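Local coordinates for 1,3,6,8-tetrahydroxynaphthalene synthase (Streptomyces coelicolor, PDB 1U0M), which catalyses the iterative condensation of five malonyl-CoA units and the cyclisation of the resulting pentaketide to 1,3,6,8-tetrahydroxynaphthalene, at residues 97-102 against 204-209; 109-114 against 171-176. One frame throughout, in Å; residues are numbered along the deposited sequence.

Interaction 1 (97-102 against 204-209)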
ATOM      1  N   ASP A  97     -24.655  -5.318   3.787  1.00 63.31           N
ATOM      2  CA  ASP A  97     -25.997  -5.872   3.776  1.00 63.75           C
ATOM      3  C   ASP A  97     -25.982  -7.321   3.291  1.00 65.65           C
ATOM      4  O   ASP A  97     -26.656  -8.177   3.860  1.00 67.76           O
ATOM      5  CB  ASP A  97     -26.902  -5.015   2.888  1.00 60.97           C
ATOM      6  CG  ASP A  97     -27.058  -3.593   3.411  1.00 59.14           C
ATOM      7  OD1 ASP A  97     -26.580  -3.315   4.531  1.00 58.60           O
ATOM      8  OD2 ASP A  97     -27.664  -2.754   2.711  1.00 56.44           O
ATOM      9  N   ASP A  98     -25.202  -7.601   2.253  1.00 66.79           N
ATOM     10  CA  ASP A  98     -25.107  -8.956   1.712  1.00 67.87           C
ATOM     11  C   ASP A  98     -24.418  -9.932   2.662  1.00 69.16           C
ATOM     12  O   ASP A  98     -24.896 -11.048   2.873  1.00 70.04           O
ATOM     13  CB  ASP A  98     -24.362  -8.947   0.377  1.00 67.28           C
ATOM     14  CG  ASP A  98     -25.229  -8.483  -0.770  1.00 65.89           C
ATOM     15  OD1 ASP A  98     -25.884  -7.430  -0.629  1.00 66.77           O
ATOM     16  OD2 ASP A  98     -25.248  -9.171  -1.814  1.00 64.89           O
ATOM     17  N   ALA A  99     -23.286  -9.524   3.223  1.00 69.96           N
ATOM     18  CA  ALA A  99     -22.561 -10.388   4.148  1.00 70.61           C
ATOM     19  C   ALA A  99     -23.268 -10.364   5.500  1.00 71.09           C
ATOM     20  O   ALA A  99     -22.973 -11.159   6.393  1.00 71.04           O
ATOM     21  CB  ALA A  99     -21.124  -9.911   4.291  1.00 70.47           C
ATOM     22  N   GLU A 100     -24.215  -9.441   5.632  1.00 71.74           N
ATOM     23  CA  GLU A 100     -24.979  -9.288   6.859  1.00 71.98           C
ATOM     24  C   GLU A 100     -24.078  -8.909   8.029  1.00 71.59           C
ATOM     25  O   GLU A 100     -23.759  -9.732   8.889  1.00 71.69           O
ATOM     26  CB  GLU A 100     -25.753 -10.576   7.156  1.00 73.77           C
ATOM     27  CG  GLU A 100     -26.691 -10.972   6.017  1.00 74.38           C
ATOM     28  CD  GLU A 100     -27.479 -12.236   6.295  1.00 74.95           C
ATOM     29  OE1 GLU A 100     -26.867 -13.236   6.726  1.00 76.18           O
ATOM     30  OE2 GLU A 100     -28.707 -12.231   6.068  1.00 74.28           O
ATOM     31  N   LEU A 101     -23.657  -7.646   8.017  1.00 70.45           N
ATOM     32  CA  LEU A 101     -22.811  -7.058   9.046  1.00 68.44           C
ATOM     33  C   LEU A 101     -23.072  -5.572   9.021  1.00 68.03           C
ATOM     34  O   LEU A 101     -23.645  -5.043   8.070  1.00 67.69           O
ATOM     35  CB  LEU A 101     -21.320  -7.253   8.758  1.00 69.13           C
ATOM     36  CG  LEU A 101     -20.630  -8.610   8.803  1.00 69.20           C
ATOM     37  CD1 LEU A 101     -20.987  -9.298  10.098  1.00 70.92           C
ATOM     38  CD2 LEU A 101     -21.034  -9.433   7.606  1.00 69.30           C
ATOM     39  N   LEU A 102     -22.640  -4.904  10.077  1.00 67.57           N
ATOM     40  CA  LEU A 102     -22.767  -3.463  10.177  1.00 67.50           C
ATOM     41  C   LEU A 102     -21.332  -2.955  10.046  1.00 66.81           C
ATOM     42  O   LEU A 102     -20.380  -3.741  10.117  1.00 65.81           O
ATOM     43  CB  LEU A 102     -23.350  -3.079  11.537  1.00 68.98           C
ATOM     44  CG  LEU A 102     -22.841  -3.976  12.667  1.00 69.42           C
ATOM     45  CD1 LEU A 102     -22.485  -3.149  13.883  1.00 69.86           C
ATOM     46  CD2 LEU A 102     -23.897  -5.022  12.995  1.00 70.32           C
ATOM     47  N   VAL A 204     -17.168  -8.327   1.428  1.00 55.96           N
ATOM     48  CA  VAL A 204     -16.824  -8.680   2.787  1.00 57.70           C
ATOM     49  C   VAL A 204     -16.363 -10.122   2.832  1.00 60.82           C
ATOM     50  O   VAL A 204     -16.796 -10.949   2.031  1.00 62.05           O
ATOM     51  CB  VAL A 204     -18.022  -8.514   3.718  1.00 56.17           C
ATOM     52  CG1 VAL A 204     -17.578  -8.689   5.162  1.00 55.90           C
ATOM     53  CG2 VAL A 204     -18.652  -7.150   3.504  1.00 55.27           C
ATOM     54  N   VAL A 205     -15.456 -10.414   3.754  1.00 63.05           N
ATOM     55  CA  VAL A 205     -14.965 -11.767   3.919  1.00 66.04           C
ATOM     56  C   VAL A 205     -15.087 -12.120   5.390  1.00 67.73           C
ATOM     57  O   VAL A 205     -14.167 -11.899   6.178  1.00 66.99           O
ATOM     58  CB  VAL A 205     -13.501 -11.909   3.473  1.00 66.67           C
ATOM     59  CG1 VAL A 205     -13.411 -11.803   1.959  1.00 67.05           C
ATOM     60  CG2 VAL A 205     -12.657 -10.839   4.131  1.00 67.84           C
ATOM     61  N   ARG A 206     -16.250 -12.649   5.756  1.00 70.22           N
ATOM     62  CA  ARG A 206     -16.510 -13.037   7.132  1.00 71.90           C
ATOM     63  C   ARG A 206     -15.970 -14.442   7.355  1.00 72.33           C
ATOM     64  O   ARG A 206     -16.290 -15.366   6.610  1.00 71.81           O
ATOM     65  CB  ARG A 206     -18.013 -12.981   7.418  1.00 72.78           C
ATOM     66  CG  ARG A 206     -18.841 -13.959   6.603  1.00 75.94           C
ATOM     67  CD  ARG A 206     -20.326 -13.599   6.613  1.00 78.11           C
ATOM     68  NE  ARG A 206     -21.169 -14.687   7.111  1.00 80.34           N
ATOM     69  CZ  ARG A 206     -22.459 -14.836   6.811  1.00 82.01           C
ATOM     70  NH1 ARG A 206     -23.068 -13.970   6.010  1.00 82.02           N
ATOM     71  NH2 ARG A 206     -23.142 -15.858   7.308  1.00 83.29           N
ATOM     72  N   GLY A 207     -15.122 -14.584   8.367  1.00 73.92           N
ATOM     73  CA  GLY A 207     -14.553 -15.881   8.680  1.00 75.96           C
ATOM     74  C   GLY A 207     -15.533 -16.645   9.540  1.00 77.49           C
ATOM     75  O   GLY A 207     -15.525 -17.874   9.577  1.00 78.02           O
ATOM     76  N   ARG A 208     -16.393 -15.895  10.224  1.00 79.21           N
ATOM     77  CA  ARG A 208     -17.410 -16.454  11.106  1.00 80.31           C
ATOM     78  C   ARG A 208     -18.162 -17.593  10.426  1.00 80.73           C
ATOM     79  O   ARG A 208     -18.441 -18.623  11.041  1.00 81.80           O
ATOM     80  CB  ARG A 208     -18.397 -15.355  11.521  1.00 80.76           C
ATOM     81  CG  ARG A 208     -19.756 -15.408  10.827  1.00 81.36           C
ATOM     82  CD  ARG A 208     -20.097 -14.094  10.154  1.00 81.99           C
ATOM     83  NE  ARG A 208     -21.527 -13.971   9.884  1.00 83.76           N
ATOM     84  CZ  ARG A 208     -22.079 -12.946   9.241  1.00 84.69           C
ATOM     85  NH1 ARG A 208     -21.317 -11.962   8.797  1.00 85.27           N
ATOM     86  NH2 ARG A 208     -23.392 -12.897   9.051  1.00 85.73           N
ATOM     87  N   GLY A 209     -18.483 -17.398   9.154  1.00 80.26           N
ATOM     88  CA  GLY A 209     -19.209 -18.406   8.408  1.00 80.15           C
ATOM     89  C   GLY A 209     -20.182 -17.733   7.467  1.00 79.73           C
ATOM     90  O   GLY A 209     -21.350 -17.536   7.799  1.00 79.83           O
TER
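Arg206, the last residue of strand 198-206, and Arg208, just beyond it, reach over to the carbonyl groups at the end of helix 73-99. The shortest of the polar links holds one of them from its own side: Arg206 NH2 donates to Gly209 O at 2.5 Å, in the carbonyl plane and on a lone pair. Across the contact, Arg206 NH1 makes a weak, strongly bent bond to Ala99 O at 2.8 Å, an oxygen whose place in the model is uncertain. Arg208 NH2 bonds weakly to Glu100 O, 3.2 Å away, and, with the same caution, to Ala99 O. The carboxylate of Glu100, on a side chain running alongside that of Arg206, adds a long salt bridge, with OE1 3.9 Å from Arg206 NH1. The guanidinium of Arg206 lies over one face of that of Arg208, modelled too close for the spacing to be read literally; the nearby carboxylate and carbonyl oxygens would probably offset part of the repulsion between these like charges.

The carbonyls are presented by a Schellman motif, in which Glu100, at positive phi (62°), is the C-prime residue and its N bonds weakly back to Asp97 O. Beneath the polar layer, Ala99 CB presses on Val204 CB at 3.4 Å, closer than two such carbons normally sit. Val204 CG1, anti to its backbone N, and CG2 flank that methyl group. Leu101 CD2 lies more loosely against Val204 CG1, at 4.3 Å. Cys13 of strand 11-18 also touches Ala99 and Arg206, while Asn167 of strand 167-175 touches Leu101 and Arg206.

Interaction 2 (109-114 against 171-176)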
ATOM      1  N   ILE A 109      -9.946  -2.946   7.118  1.00 53.15           N
ATOM      2  CA  ILE A 109     -10.351  -2.463   5.805  1.00 50.38           C
ATOM      3  C   ILE A 109      -9.152  -2.626   4.879  1.00 49.39           C
ATOM      4  O   ILE A 109      -8.015  -2.352   5.261  1.00 48.03           O
ATOM      5  CB  ILE A 109     -10.747  -0.979   5.812  1.00 49.37           C
ATOM      6  CG1 ILE A 109     -12.011  -0.774   6.644  1.00 48.93           C
ATOM      7  CG2 ILE A 109     -10.971  -0.510   4.383  1.00 48.96           C
ATOM      8  CD1 ILE A 109     -12.584   0.631   6.568  1.00 46.61           C
ATOM      9  N   ILE A 110      -9.414  -3.086   3.664  1.00 48.57           N
ATOM     10  CA  ILE A 110      -8.365  -3.284   2.684  1.00 46.91           C
ATOM     11  C   ILE A 110      -8.760  -2.484   1.455  1.00 45.46           C
ATOM     12  O   ILE A 110      -9.581  -2.921   0.646  1.00 44.42           O
ATOM     13  CB  ILE A 110      -8.229  -4.770   2.345  1.00 47.43           C
ATOM     14  CG1 ILE A 110      -8.131  -5.573   3.647  1.00 48.94           C
ATOM     15  CG2 ILE A 110      -6.979  -5.001   1.515  1.00 48.73           C
ATOM     16  CD1 ILE A 110      -8.092  -7.081   3.450  1.00 51.65           C
ATOM     17  N   TYR A 111      -8.171  -1.299   1.329  1.00 43.77           N
ATOM     18  CA  TYR A 111      -8.477  -0.398   0.225  1.00 41.50           C
ATOM     19  C   TYR A 111      -7.438  -0.455  -0.888  1.00 40.53           C
ATOM     20  O   TYR A 111      -6.276  -0.101  -0.673  1.00 41.01           O
ATOM     21  CB  TYR A 111      -8.578   1.031   0.763  1.00 42.10           C
ATOM     22  CG  TYR A 111      -9.145   2.043  -0.221  1.00 44.26           C
ATOM     23  CD1 TYR A 111     -10.515   2.313  -0.265  1.00 43.31           C
ATOM     24  CD2 TYR A 111      -8.309   2.736  -1.099  1.00 42.72           C
ATOM     25  CE1 TYR A 111     -11.033   3.252  -1.152  1.00 44.84           C
ATOM     26  CE2 TYR A 111      -8.820   3.671  -1.986  1.00 44.24           C
ATOM     27  CZ  TYR A 111     -10.179   3.927  -2.007  1.00 45.45           C
ATOM     28  OH  TYR A 111     -10.674   4.877  -2.869  1.00 48.36           O
ATOM     29  N   VAL A 112      -7.848  -0.894  -2.078  1.00 39.29           N
ATOM     30  CA  VAL A 112      -6.915  -0.958  -3.203  1.00 38.44           C
ATOM     31  C   VAL A 112      -7.282  -0.041  -4.369  1.00 38.32           C
ATOM     32  O   VAL A 112      -8.422   0.001  -4.833  1.00 38.86           O
ATOM     33  CB  VAL A 112      -6.752  -2.393  -3.725  1.00 36.83           C
ATOM     34  CG1 VAL A 112      -6.239  -3.270  -2.606  1.00 37.17           C
ATOM     35  CG2 VAL A 112      -8.069  -2.914  -4.264  1.00 37.14           C
ATOM     36  N   SER A 113      -6.289   0.705  -4.826  1.00 37.19           N
ATOM     37  CA  SER A 113      -6.452   1.635  -5.931  1.00 35.49           C
ATOM     38  C   SER A 113      -5.094   2.073  -6.439  1.00 32.83           C
ATOM     39  O   SER A 113      -4.204   2.383  -5.652  1.00 35.20           O
ATOM     40  CB  SER A 113      -7.227   2.864  -5.476  1.00 35.15           C
ATOM     41  OG  SER A 113      -7.149   3.875  -6.466  1.00 37.94           O
ATOM     42  N   CYS A 114      -4.930   2.099  -7.753  1.00 31.62           N
ATOM     43  CA  CYS A 114      -3.661   2.523  -8.341  1.00 31.79           C
ATOM     44  C   CYS A 114      -3.903   3.657  -9.319  1.00 30.66           C
ATOM     45  O   CYS A 114      -2.995   4.098 -10.020  1.00 32.35           O
ATOM     46  CB  CYS A 114      -2.997   1.352  -9.067  1.00 28.18           C
ATOM     47  SG  CYS A 114      -3.908   0.739 -10.483  1.00 33.03           S
ATOM     48  N   VAL A 171     -12.272  -3.160  -0.429  1.00 45.13           N
ATOM     49  CA  VAL A 171     -12.792  -2.094  -1.280  1.00 43.44           C
ATOM     50  C   VAL A 171     -11.831  -1.823  -2.418  1.00 42.01           C
ATOM     51  O   VAL A 171     -10.652  -1.576  -2.199  1.00 42.62           O
ATOM     52  CB  VAL A 171     -12.987  -0.776  -0.519  1.00 42.92           C
ATOM     53  CG1 VAL A 171     -13.486   0.291  -1.476  1.00 41.07           C
ATOM     54  CG2 VAL A 171     -13.967  -0.971   0.618  1.00 44.29           C
ATOM     55  N   ALA A 172     -12.347  -1.888  -3.638  1.00 41.89           N
ATOM     56  CA  ALA A 172     -11.551  -1.622  -4.824  1.00 38.46           C
ATOM     57  C   ALA A 172     -12.137  -0.380  -5.502  1.00 38.90           C
ATOM     58  O   ALA A 172     -13.316  -0.337  -5.829  1.00 40.41           O
ATOM     59  CB  ALA A 172     -11.604  -2.821  -5.758  1.00 39.61           C
ATOM     60  N   CYS A 173     -11.314   0.637  -5.702  1.00 37.75           N
ATOM     61  CA  CYS A 173     -11.774   1.865  -6.338  1.00 37.99           C
ATOM     62  C   CYS A 173     -10.829   2.193  -7.482  1.00 35.26           C
ATOM     63  O   CYS A 173      -9.669   2.512  -7.255  1.00 35.25           O
ATOM     64  CB  CYS A 173     -11.788   3.008  -5.318  1.00 37.52           C
ATOM     65  SG  CYS A 173     -12.565   4.511  -5.907  1.00 41.05           S
ATOM     66  N   GLU A 174     -11.324   2.120  -8.710  1.00 33.90           N
ATOM     67  CA  GLU A 174     -10.477   2.381  -9.861  1.00 32.91           C
ATOM     68  C   GLU A 174     -11.080   3.325 -10.899  1.00 32.79           C
ATOM     69  O   GLU A 174     -12.086   3.015 -11.541  1.00 33.50           O
ATOM     70  CB  GLU A 174     -10.093   1.045 -10.512  1.00 34.35           C
ATOM     71  CG  GLU A 174      -9.440   0.053  -9.543  1.00 33.00           C
ATOM     72  CD  GLU A 174      -7.989   0.412  -9.198  1.00 37.88           C
ATOM     73  OE1 GLU A 174      -7.615   1.594  -9.373  1.00 35.25           O
ATOM     74  OE2 GLU A 174      -7.227  -0.483  -8.750  1.00 34.20           O
ATOM     75  N   PHE A 175     -10.445   4.484 -11.057  1.00 32.52           N
ATOM     76  CA  PHE A 175     -10.874   5.494 -12.021  1.00 30.16           C
ATOM     77  C   PHE A 175      -9.757   5.595 -13.060  1.00 29.29           C
ATOM     78  O   PHE A 175      -9.046   6.613 -13.137  1.00 25.80           O
ATOM     79  CB  PHE A 175     -11.046   6.843 -11.311  1.00 31.47           C
ATOM     80  CG  PHE A 175     -12.089   6.843 -10.220  1.00 31.53           C
ATOM     81  CD1 PHE A 175     -11.913   7.627  -9.079  1.00 33.61           C
ATOM     82  CD2 PHE A 175     -13.260   6.096 -10.345  1.00 35.37           C
ATOM     83  CE1 PHE A 175     -12.887   7.672  -8.075  1.00 34.91           C
ATOM     84  CE2 PHE A 175     -14.246   6.131  -9.345  1.00 36.37           C
ATOM     85  CZ  PHE A 175     -14.057   6.923  -8.209  1.00 34.15           C
ATOM     86  N   CYS A 176      -9.627   4.556 -13.884  1.00 26.60           N
ATOM     87  CA  CYS A 176      -8.544   4.503 -14.871  1.00 26.16           C
ATOM     88  C   CYS A 176      -8.570   5.658 -15.861  1.00 24.96           C
ATOM     89  O   CYS A 176      -7.538   6.035 -16.392  1.00 22.62           O
ATOM     90  CB  CYS A 176      -8.553   3.160 -15.626  1.00 27.93           C
ATOM     91  SG  CYS A 176      -8.405   1.680 -14.568  1.00 28.96           S
TER
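Three nearly straight backbone hydrogen bonds join strands 109-112 and 171-175: Val171 N to Ile110 O, Val112 N to Val171 O (2.9 Å), and Cys173 N to Val112 O. The last two run almost along the C=O axes, whereas Val171 N sits above the carbonyl plane of Ile110. The strands are parallel, inclined by 18°, and belong to the central sheet of the N-terminal half of the thiolase fold.

Past the last bridge, the Glu174 side chain replaces backbone pairing. Bent at chi2 (-75°), it turns back to Cys114 N, which OE1 accepts at 3.2 Å through its syn lone pair. OE1 also bonds Thr115 and OE2 bonds Ser314, so the carboxylate is gripped at both oxygens; an alanine here would remove the acceptor of Cys114 N and the links to Thr115 and Ser314, and would probably loosen the segment beyond the strand. Ser113 OG, hydrogen-bonded to Tyr80 OH, lies 3.0 Å from Cys173 O. The side chain of Cys114 is about 7 Å from that of Cys146, the probable catalytic cysteine, and packs on Met119 of the second subunit.

Apolar contacts occupy both sheet faces. Tyr111, its CG anti to the backbone N, crosses Val171 obliquely, CD1 meeting CG1 at 3.8 Å, while its CZ meets Cys173 CB, also at 3.8 Å. On the other face, Val112 CG2 touches Ala172 CB at 3.8 Å.

In the fold
Both contacts lie in the N-terminal chalcone synthase-like domain and involve one mixed sheet, in which strands 108-112, 167-175 and 198-206 are consecutive neighbours. Their centres are 20 Å apart, their nearest atoms about 6 Å. Strand 108-112 follows helix 73-99 in the chain; since both segments of interaction 2 fall between 102 and 204, it is nested inside the loop closed by interaction 1. That helix also links them in space: its end packs on strand 198-206 in interaction 1, while Val88 and Ile92 cover Val171 of interaction 2. Interaction 1 joins helix to sheet near the periphery; interaction 2 pairs buried strands, and the loop after strand 108-112 leads toward the probable active site and the dimer interface.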